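Putative NAD(P)H nitroreductase MhqN (Bacillus subtilis, PDB 3BEM) is a putative FMN-dependent, homodimeric NAD(P)H nitroreductase that may contribute to the breakdown and detoxification of aromatic compounds. Local coordinates at residues B[14-17]-B[18-22]; B[38-41]-B[42-46]. The protein carries 3 engineered substitutions. All coordinates share one frame; numbering follows the deposited sequence. Where two conformers were deposited one is given.

Interaction 1. Residues B[14-17]-B[18-22]; sequences AEFT and HLVNE
F16 and V20, with T17 and N21 beside them, meet one turn apart on the N-terminal helix 12-22, a local i to i+4 contact with one flank apolar and the other polar. On the apolar flank the methyl CG2 of V20 sits over a face of the F16 ring, 3.7 Å from the centroid and 20° off the normal, a CH-pi contact displaced toward the rim, with CZ of F16 3.5 Å away. F16 holds its CG opposite the backbone N (chi1 -174°), and the ring projects from the helix, where V20 CG2 leans back over it. L19 CD2 approaches the ring obliquely, 4.1 Å from F16 CD1.

On the other flank one residue grips T17 O twice. N21 N gives T17 O the ordinary helical bond at 2.9 Å; N21 ND2 adds a second at 3.0 Å, from above the carbonyl plane, while T17 O lies in the plane of the N21 amide. This helps to hold the amide's rotation, and T17 CG2 lies alongside ND2. L19 rests on A159 and A160 of helix 136-161; in the second subunit, F16 meets S157 of that helix and T17 meets L46 of helix 37-47.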
loop_
_atom_site.group_PDB
_atom_site.type_symbol
_atom_site.label_atom_id
_atom_site.label_comp_id
_atom_site.label_asym_id
_atom_site.label_seq_id
_atom_site.Cartn_x
_atom_site.Cartn_y
_atom_site.Cartn_z
ATOM N N ALA B 14 -1.009 18.121 -11.311
ATOM C CA ALA B 14 -0.226 19.115 -10.606
ATOM C C ALA B 14 -0.617 19.136 -9.137
ATOM O O ALA B 14 0.235 19.200 -8.257
ATOM C CB ALA B 14 -0.439 20.473 -11.248
ATOM N N GLU B 15 -1.921 19.073 -8.842
ATOM C CA GLU B 15 -2.356 19.024 -7.439
ATOM C C GLU B 15 -1.835 17.810 -6.679
ATOM O O GLU B 15 -1.335 17.920 -5.553
ATOM C CB GLU B 15 -3.860 18.983 -7.375
ATOM C CG GLU B 15 -4.446 20.339 -7.512
ATOM C CD GLU B 15 -4.404 21.103 -6.177
ATOM O OE1 GLU B 15 -4.886 20.559 -5.142
ATOM O OE2 GLU B 15 -3.878 22.237 -6.176
ATOM N N PHE B 16 -1.938 16.646 -7.315
ATOM C CA PHE B 16 -1.514 15.419 -6.672
ATOM C C PHE B 16 0.002 15.453 -6.445
ATOM O O PHE B 16 0.512 15.003 -5.402
ATOM C CB PHE B 16 -1.967 14.182 -7.449
ATOM C CG PHE B 16 -1.677 12.901 -6.742
ATOM C CD1 PHE B 16 -2.240 12.610 -5.481
ATOM C CD2 PHE B 16 -0.758 11.997 -7.276
ATOM C CE1 PHE B 16 -1.935 11.461 -4.797
ATOM C CE2 PHE B 16 -0.445 10.797 -6.560
ATOM C CZ PHE B 16 -1.042 10.529 -5.344
ATOM N N THR B 17 0.721 16.011 -7.429
ATOM C CA THR B 17 2.198 16.103 -7.343
ATOM C C THR B 17 2.596 16.936 -6.139
ATOM O O THR B 17 3.489 16.564 -5.366
ATOM C CB THR B 17 2.756 16.713 -8.639
ATOM O OG1 THR B 17 2.513 15.777 -9.683
ATOM C CG2 THR B 17 4.232 17.015 -8.546
ATOM N N HIS B 18 1.900 18.044 -5.943
ATOM C CA HIS B 18 2.149 18.853 -4.749
ATOM C C HIS B 18 1.874 18.084 -3.442
ATOM O O HIS B 18 2.663 18.117 -2.500
ATOM C CB HIS B 18 1.302 20.112 -4.801
ATOM C CG HIS B 18 1.582 21.038 -3.674
ATOM N ND1 HIS B 18 2.777 21.706 -3.546
ATOM C CD2 HIS B 18 0.845 21.376 -2.594
ATOM C CE1 HIS B 18 2.753 22.434 -2.447
ATOM N NE2 HIS B 18 1.589 22.255 -1.852
ATOM N N LEU B 19 0.748 17.375 -3.385
ATOM C CA LEU B 19 0.401 16.588 -2.198
ATOM C C LEU B 19 1.539 15.614 -1.889
ATOM O O LEU B 19 1.977 15.493 -0.730
ATOM C CB LEU B 19 -0.932 15.819 -2.419
ATOM C CG LEU B 19 -1.445 15.037 -1.205
ATOM C CD1 LEU B 19 -1.882 15.940 -0.057
ATOM C CD2 LEU B 19 -2.598 14.146 -1.648
ATOM N N VAL B 20 1.967 14.856 -2.916
ATOM C CA VAL B 20 3.019 13.853 -2.743
ATOM C C VAL B 20 4.373 14.477 -2.329
ATOM O O VAL B 20 5.096 13.971 -1.474
ATOM C CB VAL B 20 3.165 13.021 -4.036
ATOM C CG1 VAL B 20 4.361 12.093 -3.987
ATOM C CG2 VAL B 20 1.838 12.230 -4.300
ATOM N N ASN B 21 4.719 15.580 -2.967
ATOM C CA ASN B 21 5.936 16.292 -2.581
ATOM C C ASN B 21 5.934 16.828 -1.189
ATOM O O ASN B 21 6.977 16.859 -0.542
ATOM C CB ASN B 21 6.305 17.332 -3.623
ATOM C CG ASN B 21 7.106 16.709 -4.692
ATOM O OD1 ASN B 21 8.298 16.522 -4.498
ATOM N ND2 ASN B 21 6.457 16.241 -5.772
ATOM N N GLU B 22 4.779 17.218 -0.686
ATOM C CA GLU B 22 4.702 17.792 0.654
ATOM C C GLU B 22 4.668 16.734 1.789
ATOM O O GLU B 22 5.041 17.055 2.914
ATOM C CB GLU B 22 3.527 18.749 0.724
ATOM C CG GLU B 22 3.796 19.949 -0.153
#

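Interaction 2. Residues B[38-41]-B[42-46]; sequences EDLN and EMFEL
E42 reaches back to E38 and D39, and F44 to L40, within the α-helix 37-47 of the nitroreductase fold, a worked case of i to i+4 bonding supplemented by water. Three i to i+4 main-chain bonds join the two segments: F44 N to L40 O at 2.9 Å, E45 N to N41 O at 2.9 Å and the longer E42 N to E38 O at 3.3 Å. E38 O also accepts a hydrogen bond from water 1, and D39 O one from water 2, at 2.8 Å. Both waters donate to OE1 of E42 as well, water 2 at 2.8 Å, so a single carboxylate oxygen is bridged to two successive carbonyls. The extended E42 chain, with CG opposite the backbone N (chi1 179°), carries OE1 to that position.

D39 OD2 accepts from T36 N, as in the side-chain half of a capping box, and N41 OD1 is hydrogen-bonded to Y217 OH of the second subunit. The F44 ring meets those of Y61 and F154, and L40 CB touches F44 CE2 at 3.9 Å. If an alanine replaced F44, the residues L40, Y61 and F154 would probably lose their common aromatic neighbour, opening a gap between the helix and strand 59-64. The selenium of selenomethionine M43 lies 4.1 Å from L40 CD2, and its terminal CE comes to 3.6 Å from D39 O.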
loop_
_atom_site.group_PDB
_atom_site.type_symbol
_atom_site.label_atom_id
_atom_site.label_comp_id
_atom_site.label_asym_id
_atom_site.label_seq_id
_atom_site.Cartn_x
_atom_site.Cartn_y
_atom_site.Cartn_z
ATOM N N GLU B 38 -13.956 12.954 14.556
ATOM C CA GLU B 38 -14.459 13.597 13.328
ATOM C C GLU B 38 -13.355 13.805 12.269
ATOM O O GLU B 38 -13.552 13.544 11.083
ATOM C CB GLU B 38 -15.120 14.938 13.652
ATOM C CG GLU B 38 -16.408 14.829 14.476
ATOM C CD GLU B 38 -16.552 15.929 15.512
ATOM O OE1 GLU B 38 -15.606 16.713 15.716
ATOM O OE2 GLU B 38 -17.612 16.011 16.138
ATOM N N ASP B 39 -12.191 14.312 12.702
ATOM C CA ASP B 39 -11.028 14.471 11.794
ATOM C C ASP B 39 -10.713 13.152 11.127
ATOM O O ASP B 39 -10.480 13.078 9.916
ATOM C CB ASP B 39 -9.785 14.887 12.567
ATOM C CG ASP B 39 -9.861 16.287 13.158
ATOM O OD1 ASP B 39 -10.390 17.207 12.487
ATOM O OD2 ASP B 39 -9.347 16.499 14.296
ATOM N N LEU B 40 -10.657 12.114 11.934
ATOM C CA LEU B 40 -10.233 10.809 11.493
ATOM C C LEU B 40 -11.290 10.130 10.627
ATOM O O LEU B 40 -10.973 9.520 9.614
ATOM C CB LEU B 40 -9.860 9.926 12.684
ATOM C CG LEU B 40 -8.462 10.305 13.287
ATOM C CD1 LEU B 40 -8.383 9.970 14.753
ATOM C CD2 LEU B 40 -7.304 9.724 12.447
ATOM N N ASN B 41 -12.549 10.253 11.014
ATOM C CA ASN B 41 -13.604 9.657 10.227
ATOM C C ASN B 41 -13.648 10.192 8.776
ATOM O O ASN B 41 -13.839 9.441 7.842
ATOM C CB ASN B 41 -14.950 9.869 10.921
ATOM C CG ASN B 41 -15.158 8.948 12.130
ATOM O OD1 ASN B 41 -14.527 7.888 12.285
ATOM N ND2 ASN B 41 -16.120 9.337 12.970
ATOM N N GLU B 42 -13.345 11.451 8.566
ATOM C CA GLU B 42 -13.218 11.971 7.223
ATOM C C GLU B 42 -12.112 11.287 6.385
ATOM O O GLU B 42 -12.334 10.947 5.229
ATOM C CB GLU B 42 -12.956 13.470 7.275
ATOM C CG GLU B 42 -12.793 14.087 5.894
ATOM C CD GLU B 42 -12.526 15.579 5.915
ATOM O OE1 GLU B 42 -12.239 16.151 6.988
ATOM O OE2 GLU B 42 -12.580 16.184 4.829
HETATM N N MSE B 43 -10.976 11.008 7.009
HETATM C CA MSE B 43 -9.915 10.298 6.358
HETATM C C MSE B 43 -10.342 8.853 6.064
HETATM O O MSE B 43 -10.080 8.318 4.989
HETATM C CB MSE B 43 -8.633 10.340 7.219
HETATM C CG MSE B 43 -8.200 11.714 7.521
HETATM SE SE MSE B 43 -6.743 11.626 8.837
HETATM C CE MSE B 43 -6.927 13.353 9.583
ATOM N N PHE B 44 -11.036 8.226 7.026
ATOM C CA PHE B 44 -11.442 6.829 6.894
ATOM C C PHE B 44 -12.526 6.653 5.817
ATOM O O PHE B 44 -12.619 5.585 5.206
ATOM C CB PHE B 44 -11.857 6.250 8.229
ATOM C CG PHE B 44 -10.723 5.998 9.178
ATOM C CD1 PHE B 44 -9.619 5.249 8.797
ATOM C CD2 PHE B 44 -10.785 6.468 10.494
ATOM C CE1 PHE B 44 -8.562 5.001 9.698
ATOM C CE2 PHE B 44 -9.734 6.218 11.397
ATOM C CZ PHE B 44 -8.664 5.464 10.988
ATOM N N GLU B 45 -13.333 7.697 5.558
ATOM C CA GLU B 45 -14.285 7.624 4.427
ATOM C C GLU B 45 -13.548 7.452 3.091
ATOM O O GLU B 45 -14.037 6.768 2.182
ATOM C CB GLU B 45 -15.178 8.845 4.380
ATOM C CG GLU B 45 -16.193 8.880 5.468
ATOM C CD GLU B 45 -17.380 7.895 5.361
ATOM O OE1 GLU B 45 -17.733 7.465 4.250
ATOM O OE2 GLU B 45 -17.993 7.579 6.416
ATOM N N LEU B 46 -12.380 8.083 2.961
ATOM C CA LEU B 46 -11.591 7.888 1.763
ATOM C C LEU B 46 -10.930 6.521 1.741
ATOM O O LEU B 46 -10.875 5.867 0.708
ATOM C CB LEU B 46 -10.500 8.977 1.632
ATOM C CG LEU B 46 -11.031 10.397 1.484
ATOM C CD1 LEU B 46 -9.837 11.357 1.350
ATOM C CD2 LEU B 46 -12.004 10.580 0.326
HETATM O O HOH W 1 -13.772 16.008 9.702
HETATM O O HOH W 2 -9.907 15.364 8.411
#

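Interactions 1 and 2 lie on helices that follow each other in the chain, yet within one subunit they do not touch: their centres are 20 Å apart and their nearest atoms about 8 Å. Dimerisation brings the two regions together, since T17 of interaction 1 packs on L46 in the second subunit's helix 37-47, and E42 of interaction 2 on M13 of the second subunit, at the start of helix 12-22. Interaction 1 is the closer to the cofactor, with the V20 side chain about 9 Å from a bound FMN and that of N21 about 5 Å from the FMN-binding R205. Interaction 2 stands further back, the E45 side chain about 13 Å from FMN.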